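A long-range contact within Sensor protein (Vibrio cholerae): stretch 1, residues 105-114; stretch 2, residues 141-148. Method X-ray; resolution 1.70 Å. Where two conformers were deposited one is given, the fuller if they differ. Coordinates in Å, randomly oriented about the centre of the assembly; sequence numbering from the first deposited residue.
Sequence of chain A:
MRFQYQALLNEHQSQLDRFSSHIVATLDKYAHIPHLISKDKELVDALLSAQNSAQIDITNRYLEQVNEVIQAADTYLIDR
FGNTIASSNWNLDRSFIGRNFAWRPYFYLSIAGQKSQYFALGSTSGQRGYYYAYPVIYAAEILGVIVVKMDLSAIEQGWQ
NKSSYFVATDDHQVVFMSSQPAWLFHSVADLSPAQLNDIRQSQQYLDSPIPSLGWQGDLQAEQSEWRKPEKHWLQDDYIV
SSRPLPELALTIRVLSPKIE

Stretch 1 105-114: PYFYLSIAGQ
Stretch 2 (141-148) EILGVIVV

How do the two stretches lie against each other? A helix begins at Pro105, and through Ser110 its phi stays near -54 to -83° and psi near -22 to -46°. Residues 141–148 form a strand, extended except at Leu143, where psi is -12°, with Gly144 beside it at phi/psi 170/-164°. Their N-to-C directions make an angle of 142°, so they run roughly antiparallel, and their axes come within 8.7 Å. The register follows: Tyr106 lies over Val147 (CA to CA 8.3 Å), Ile111 over Val145 (CA to CA 6.1 Å) and Gly113 over Ile142 (CA to CA 6.9 Å). The backbones are therefore closer at Ile111 than at Tyr106. No hydrogen bond crosses the contact, which is held by apolar packing that buries 379 Å² in all.

Which bump does the helix close around? It is Val145, whose CA-to-CB bond points toward the helix and whose chi1 is t (170°). Val145 CG2 sits in a hollow formed by Phe107, Ser110 and Ile111: it lies 3.8 Å from Phe107 CE1, 4.0 Å from Ser110 CB, 3.7 Å from Ile111 N and 3.8 Å from Ile111 CD1. Phe107 and Ile111 start with CA-to-CB bonds directed sideways, but their ends come nearer the strand. Phe107 does so with chi1 t (174°) and chi2 80°, its ring meeting the methyl obliquely; Ile111 does so with chi1 t (-163°) and chi2 p (72°). The CA-to-CB bond of Ser110 points toward the strand, chi1 m (-72°), and Ser110 OG turns from the methyl to donate a hydrogen bond to Gln114 O at 2.9 Å.

What fills the space beside this central knob? Ile111 CD1 reaches to the strand backbone, 3.8 Å from Gly144 CA, and also lies 3.8 Å from Ile142 CG2. Gly144 offers no side chain, and a CB there would point away from the helix. At the other end, the CA-to-CB bond of Tyr106 points toward the strand, with chi1 p (62°) and chi2 74°. Its ring covers Val147, with CG1 over one face and Tyr106 CE1 3.8 Å from Val147 CG2. Val147 has chi1 t (-174°), and its CA-to-CB bond, like that of Val145, points toward the helix; that of Ile146 between them points away, the usual alternation of a strand, which holds from Val145 to Val147 but is broken at Leu143 and Gly144.

How does the chain leave the helix without colliding with Ile142? A type I turn runs from Ser110 to Gly113, with Gly113 N donating to Ser110 O at 2.9 Å, and Gly113 then takes positive phi (97/12°). The CA-to-CB bond of Ile142 points toward the other stretch, and chi1 m (-66°) and chi2 t (170°) extend Ile142 CD1 to 3.4 Å from Ile111 O and 3.5 Å from Gly113 CA. An ideal CB on Gly113 would lie a tight 3.2 Å from Ile142 CD1; it would also jam against the preceding carbonyl oxygen, so the backbone angles alone call for glycine. The bare alpha carbon thus makes room for the tip of the isoleucine.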

ATOM      1  N   PRO A 105      -3.308   2.689  11.088  1.00  9.00           N
ATOM      2  CA  PRO A 105      -2.912   4.110  10.993  1.00  9.90           C
ATOM      3  C   PRO A 105      -3.846   4.958  10.146  1.00 10.28           C
ATOM      4  O   PRO A 105      -4.065   6.120  10.446  1.00 10.21           O
ATOM      5  CB  PRO A 105      -1.530   4.023  10.360  1.00 10.32           C
ATOM      6  CG  PRO A 105      -0.957   2.771  11.018  1.00 13.17           C
ATOM      7  CD  PRO A 105      -2.141   1.786  10.920  1.00  9.34           C
ATOM      8  N   TYR A 106      -4.400   4.403   9.059  1.00 10.83           N
ATOM      9  CA  TYR A 106      -5.259   5.266   8.259  1.00  9.58           C
ATOM     10  C   TYR A 106      -6.491   5.714   9.036  1.00  9.10           C
ATOM     11  O   TYR A 106      -7.002   6.815   8.772  1.00  9.33           O
ATOM     12  CB  TYR A 106      -5.618   4.606   6.906  1.00  8.93           C
ATOM     13  CG  TYR A 106      -6.393   3.297   7.013  1.00  8.49           C
ATOM     14  CD1 TYR A 106      -7.763   3.285   7.365  1.00  7.51           C
ATOM     15  CD2 TYR A 106      -5.774   2.072   6.734  1.00  8.93           C
ATOM     16  CE1 TYR A 106      -8.495   2.073   7.434  1.00  8.45           C
ATOM     17  CE2 TYR A 106      -6.503   0.862   6.809  1.00  7.49           C
ATOM     18  CZ  TYR A 106      -7.856   0.874   7.162  1.00  7.09           C
ATOM     19  OH  TYR A 106      -8.572  -0.320   7.282  1.00  9.53           O
ATOM     20  N   PHE A 107      -6.962   4.933  10.009  1.00  7.99           N
ATOM     21  CA  PHE A 107      -8.131   5.380  10.736  1.00  7.42           C
ATOM     22  C   PHE A 107      -7.620   6.374  11.842  1.00  9.34           C
ATOM     23  O   PHE A 107      -8.186   7.448  12.048  1.00 10.17           O
ATOM     24  CB  PHE A 107      -8.826   4.200  11.441  1.00  8.17           C
ATOM     25  CG  PHE A 107      -9.971   4.643  12.326  1.00  8.52           C
ATOM     26  CD1 PHE A 107     -11.214   4.939  11.768  1.00  8.00           C
ATOM     27  CD2 PHE A 107      -9.749   4.911  13.685  1.00  7.77           C
ATOM     28  CE1 PHE A 107     -12.239   5.493  12.502  1.00  8.89           C
ATOM     29  CE2 PHE A 107     -10.761   5.478  14.457  1.00 10.91           C
ATOM     30  CZ  PHE A 107     -12.027   5.775  13.855  1.00  8.88           C
ATOM     31  N   TYR A 108      -6.567   5.972  12.541  1.00  6.71           N
ATOM     32  CA  TYR A 108      -6.015   6.813  13.628  1.00  8.59           C
ATOM     33  C   TYR A 108      -5.709   8.213  13.125  1.00  7.21           C
ATOM     34  O   TYR A 108      -6.040   9.238  13.800  1.00 11.40           O
ATOM     35  CB  TYR A 108      -4.707   6.148  14.124  1.00  7.50           C
ATOM     36  CG  TYR A 108      -3.952   6.919  15.192  1.00  8.21           C
ATOM     37  CD1 TYR A 108      -4.477   7.081  16.481  1.00 10.37           C
ATOM     38  CD2 TYR A 108      -2.696   7.420  14.929  1.00  7.96           C
ATOM     39  CE1 TYR A 108      -3.750   7.737  17.486  1.00  9.62           C
ATOM     40  CE2 TYR A 108      -1.937   8.082  15.914  1.00  9.82           C
ATOM     41  CZ  TYR A 108      -2.473   8.235  17.189  1.00 10.81           C
ATOM     42  OH  TYR A 108      -1.723   8.896  18.158  1.00  9.29           O
ATOM     43  N   LEU A 109      -5.072   8.286  11.948  1.00  8.42           N
ATOM     44  CA  LEU A 109      -4.720   9.611  11.428  1.00  8.45           C
ATOM     45  C   LEU A 109      -5.910  10.364  10.870  1.00 10.64           C
ATOM     46  O   LEU A 109      -6.039  11.578  11.069  1.00 12.79           O
ATOM     47  CB  LEU A 109      -3.672   9.523  10.333  1.00  9.48           C
ATOM     48  CG  LEU A 109      -2.374   8.795  10.791  1.00 11.99           C
ATOM     49  CD1 LEU A 109      -1.437   8.554   9.590  1.00 18.00           C
ATOM     50  CD2 LEU A 109      -1.678   9.624  11.898  1.00 14.83           C
ATOM     51  N   SER A 110      -6.829   9.671  10.199  1.00  8.39           N
ATOM     52  CA  SER A 110      -7.934  10.439   9.629  1.00  9.23           C
ATOM     53  C   SER A 110      -9.040  10.816  10.604  1.00  9.36           C
ATOM     54  O   SER A 110      -9.780  11.794  10.355  1.00 11.93           O
ATOM     55  CB  SER A 110      -8.534   9.688   8.425  1.00 11.62           C
ATOM     56  OG  SER A 110      -7.621   9.749   7.329  1.00 12.29           O
ATOM     57  N   ILE A 111      -9.175  10.083  11.708  1.00  7.25           N
ATOM     58  CA  ILE A 111     -10.229  10.446  12.650  1.00 10.57           C
ATOM     59  C   ILE A 111      -9.774  11.734  13.346  1.00 11.14           C
ATOM     60  O   ILE A 111     -10.579  12.421  13.985  1.00 12.36           O
ATOM     61  CB  ILE A 111     -10.543   9.294  13.657  1.00  7.93           C
ATOM     62  CG1 ILE A 111     -11.904   9.548  14.338  1.00  8.10           C
ATOM     63  CG2 ILE A 111      -9.389   9.082  14.678  1.00  8.26           C
ATOM     64  CD1 ILE A 111     -13.143   9.345  13.411  1.00  8.91           C
ATOM     65  N   ALA A 112      -8.501  12.087  13.152  1.00  8.95           N
ATOM     66  CA  ALA A 112      -7.968  13.354  13.751  1.00 11.42           C
ATOM     67  C   ALA A 112      -8.205  14.521  12.756  1.00 15.83           C
ATOM     68  O   ALA A 112      -7.728  15.666  12.936  1.00 19.79           O
ATOM     69  CB  ALA A 112      -6.483  13.214  14.043  1.00 13.01           C
ATOM     70  N   GLY A 113      -8.893  14.228  11.666  1.00 10.61           N
ATOM     71  CA  GLY A 113      -9.264  15.281  10.730  1.00 11.66           C
ATOM     72  C   GLY A 113      -8.425  15.529   9.515  1.00 11.85           C
ATOM     73  O   GLY A 113      -8.626  16.535   8.840  1.00 18.91           O
ATOM     74  N   GLN A 114      -7.502  14.630   9.191  0.50 14.39           N
ATOM     75  CA  GLN A 114      -6.714  14.829   7.994  0.50 16.96           C
ATOM     76  C   GLN A 114      -6.901  13.686   7.041  0.50 13.14           C
ATOM     77  O   GLN A 114      -7.395  12.620   7.398  0.50 15.58           O
ATOM     78  CB  GLN A 114      -5.218  14.933   8.291  0.50 21.91           C
ATOM     79  CG  GLN A 114      -4.753  16.321   8.596  0.50 29.94           C
ATOM     80  CD  GLN A 114      -4.908  16.647  10.050  0.50 33.18           C
ATOM     81  OE1 GLN A 114      -4.778  17.800  10.447  0.50 35.09           O
ATOM     82  NE2 GLN A 114      -5.176  15.624  10.867  0.50 31.12           N
ATOM     83  N   GLU A 141     -18.212  18.734  13.027  1.00 12.32           N
ATOM     84  CA  GLU A 141     -17.771  17.647  13.884  1.00 15.54           C
ATOM     85  C   GLU A 141     -17.270  16.472  13.047  1.00 12.23           C
ATOM     86  O   GLU A 141     -17.873  16.160  12.027  1.00 11.05           O
ATOM     87  CB  GLU A 141     -18.939  17.133  14.715  1.00 19.16           C
ATOM     88  CG  GLU A 141     -19.564  18.175  15.628  1.00 34.86           C
ATOM     89  CD  GLU A 141     -19.415  17.797  17.088  1.00 47.44           C
ATOM     90  OE1 GLU A 141     -18.260  17.602  17.526  1.00 50.66           O
ATOM     91  OE2 GLU A 141     -20.446  17.692  17.795  1.00 51.46           O
ATOM     92  N   ILE A 142     -16.238  15.790  13.535  1.00 11.64           N
ATOM     93  CA  ILE A 142     -15.776  14.595  12.802  1.00  9.66           C
ATOM     94  C   ILE A 142     -16.660  13.453  13.299  1.00 11.26           C
ATOM     95  O   ILE A 142     -16.646  13.112  14.487  1.00 13.89           O
ATOM     96  CB  ILE A 142     -14.281  14.306  13.103  1.00 12.84           C
ATOM     97  CG1 ILE A 142     -13.417  15.444  12.524  1.00 11.52           C
ATOM     98  CG2 ILE A 142     -13.875  12.950  12.437  1.00 15.03           C
ATOM     99  CD1 ILE A 142     -11.934  15.408  12.958  1.00 15.46           C
ATOM    100  N   LEU A 143     -17.387  12.801  12.381  1.00  8.01           N
ATOM    101  CA  LEU A 143     -18.291  11.718  12.732  1.00  8.66           C
ATOM    102  C   LEU A 143     -17.771  10.326  12.369  1.00  8.35           C
ATOM    103  O   LEU A 143     -18.327   9.350  12.837  1.00 10.23           O
ATOM    104  CB  LEU A 143     -19.613  11.907  11.964  1.00 11.81           C
ATOM    105  CG  LEU A 143     -20.393  13.192  12.174  1.00 13.57           C
ATOM    106  CD1 LEU A 143     -21.693  13.088  11.282  1.00 14.32           C
ATOM    107  CD2 LEU A 143     -20.782  13.312  13.613  1.00 19.24           C
ATOM    108  N   GLY A 144     -16.708  10.243  11.569  1.00  8.10           N
ATOM    109  CA  GLY A 144     -16.229   8.921  11.164  1.00  6.97           C
ATOM    110  C   GLY A 144     -15.179   9.092  10.068  1.00  9.27           C
ATOM    111  O   GLY A 144     -14.680  10.184   9.829  1.00  7.74           O
ATOM    112  N   VAL A 145     -14.881   8.003   9.371  1.00  6.74           N
ATOM    113  CA  VAL A 145     -13.837   8.022   8.347  1.00  7.06           C
ATOM    114  C   VAL A 145     -14.315   7.176   7.174  1.00  8.54           C
ATOM    115  O   VAL A 145     -14.890   6.099   7.386  1.00  8.18           O
ATOM    116  CB  VAL A 145     -12.534   7.337   8.892  1.00  9.02           C
ATOM    117  CG1 VAL A 145     -11.484   7.113   7.752  1.00  8.17           C
ATOM    118  CG2 VAL A 145     -11.874   8.239   9.962  1.00  8.63           C
ATOM    119  N   ILE A 146     -14.083   7.679   5.960  1.00  6.41           N
ATOM    120  CA  ILE A 146     -14.415   6.892   4.747  1.00  5.33           C
ATOM    121  C   ILE A 146     -13.062   6.457   4.140  1.00  7.13           C
ATOM    122  O   ILE A 146     -12.086   7.233   4.114  1.00  7.49           O
ATOM    123  CB  ILE A 146     -15.272   7.764   3.781  1.00  5.42           C
ATOM    124  CG1 ILE A 146     -15.525   6.996   2.467  1.00  5.97           C
ATOM    125  CG2 ILE A 146     -14.557   9.044   3.391  1.00  6.74           C
ATOM    126  CD1 ILE A 146     -16.376   5.740   2.625  1.00  8.58           C
ATOM    127  N   VAL A 147     -13.009   5.193   3.687  1.00  5.69           N
ATOM    128  CA  VAL A 147     -11.764   4.593   3.184  1.00  5.37           C
ATOM    129  C   VAL A 147     -11.981   3.956   1.832  1.00  6.29           C
ATOM    130  O   VAL A 147     -13.020   3.339   1.587  1.00  7.78           O
ATOM    131  CB  VAL A 147     -11.310   3.446   4.121  1.00  5.99           C
ATOM    132  CG1 VAL A 147      -9.927   2.921   3.659  1.00  8.15           C
ATOM    133  CG2 VAL A 147     -11.203   3.957   5.601  1.00  9.09           C
ATOM    134  N   VAL A 148     -11.017   4.143   0.946  1.00  5.55           N
ATOM    135  CA  VAL A 148     -11.061   3.434  -0.343  1.00  6.12           C
ATOM    136  C   VAL A 148      -9.762   2.588  -0.354  1.00  9.21           C
ATOM    137  O   VAL A 148      -8.691   3.125  -0.103  1.00  9.07           O
ATOM    138  CB  VAL A 148     -11.002   4.449  -1.495  1.00  6.99           C
ATOM    139  CG1 VAL A 148     -10.695   3.727  -2.847  1.00  9.24           C
ATOM    140  CG2 VAL A 148     -12.393   5.106  -1.653  1.00  7.81           C
TER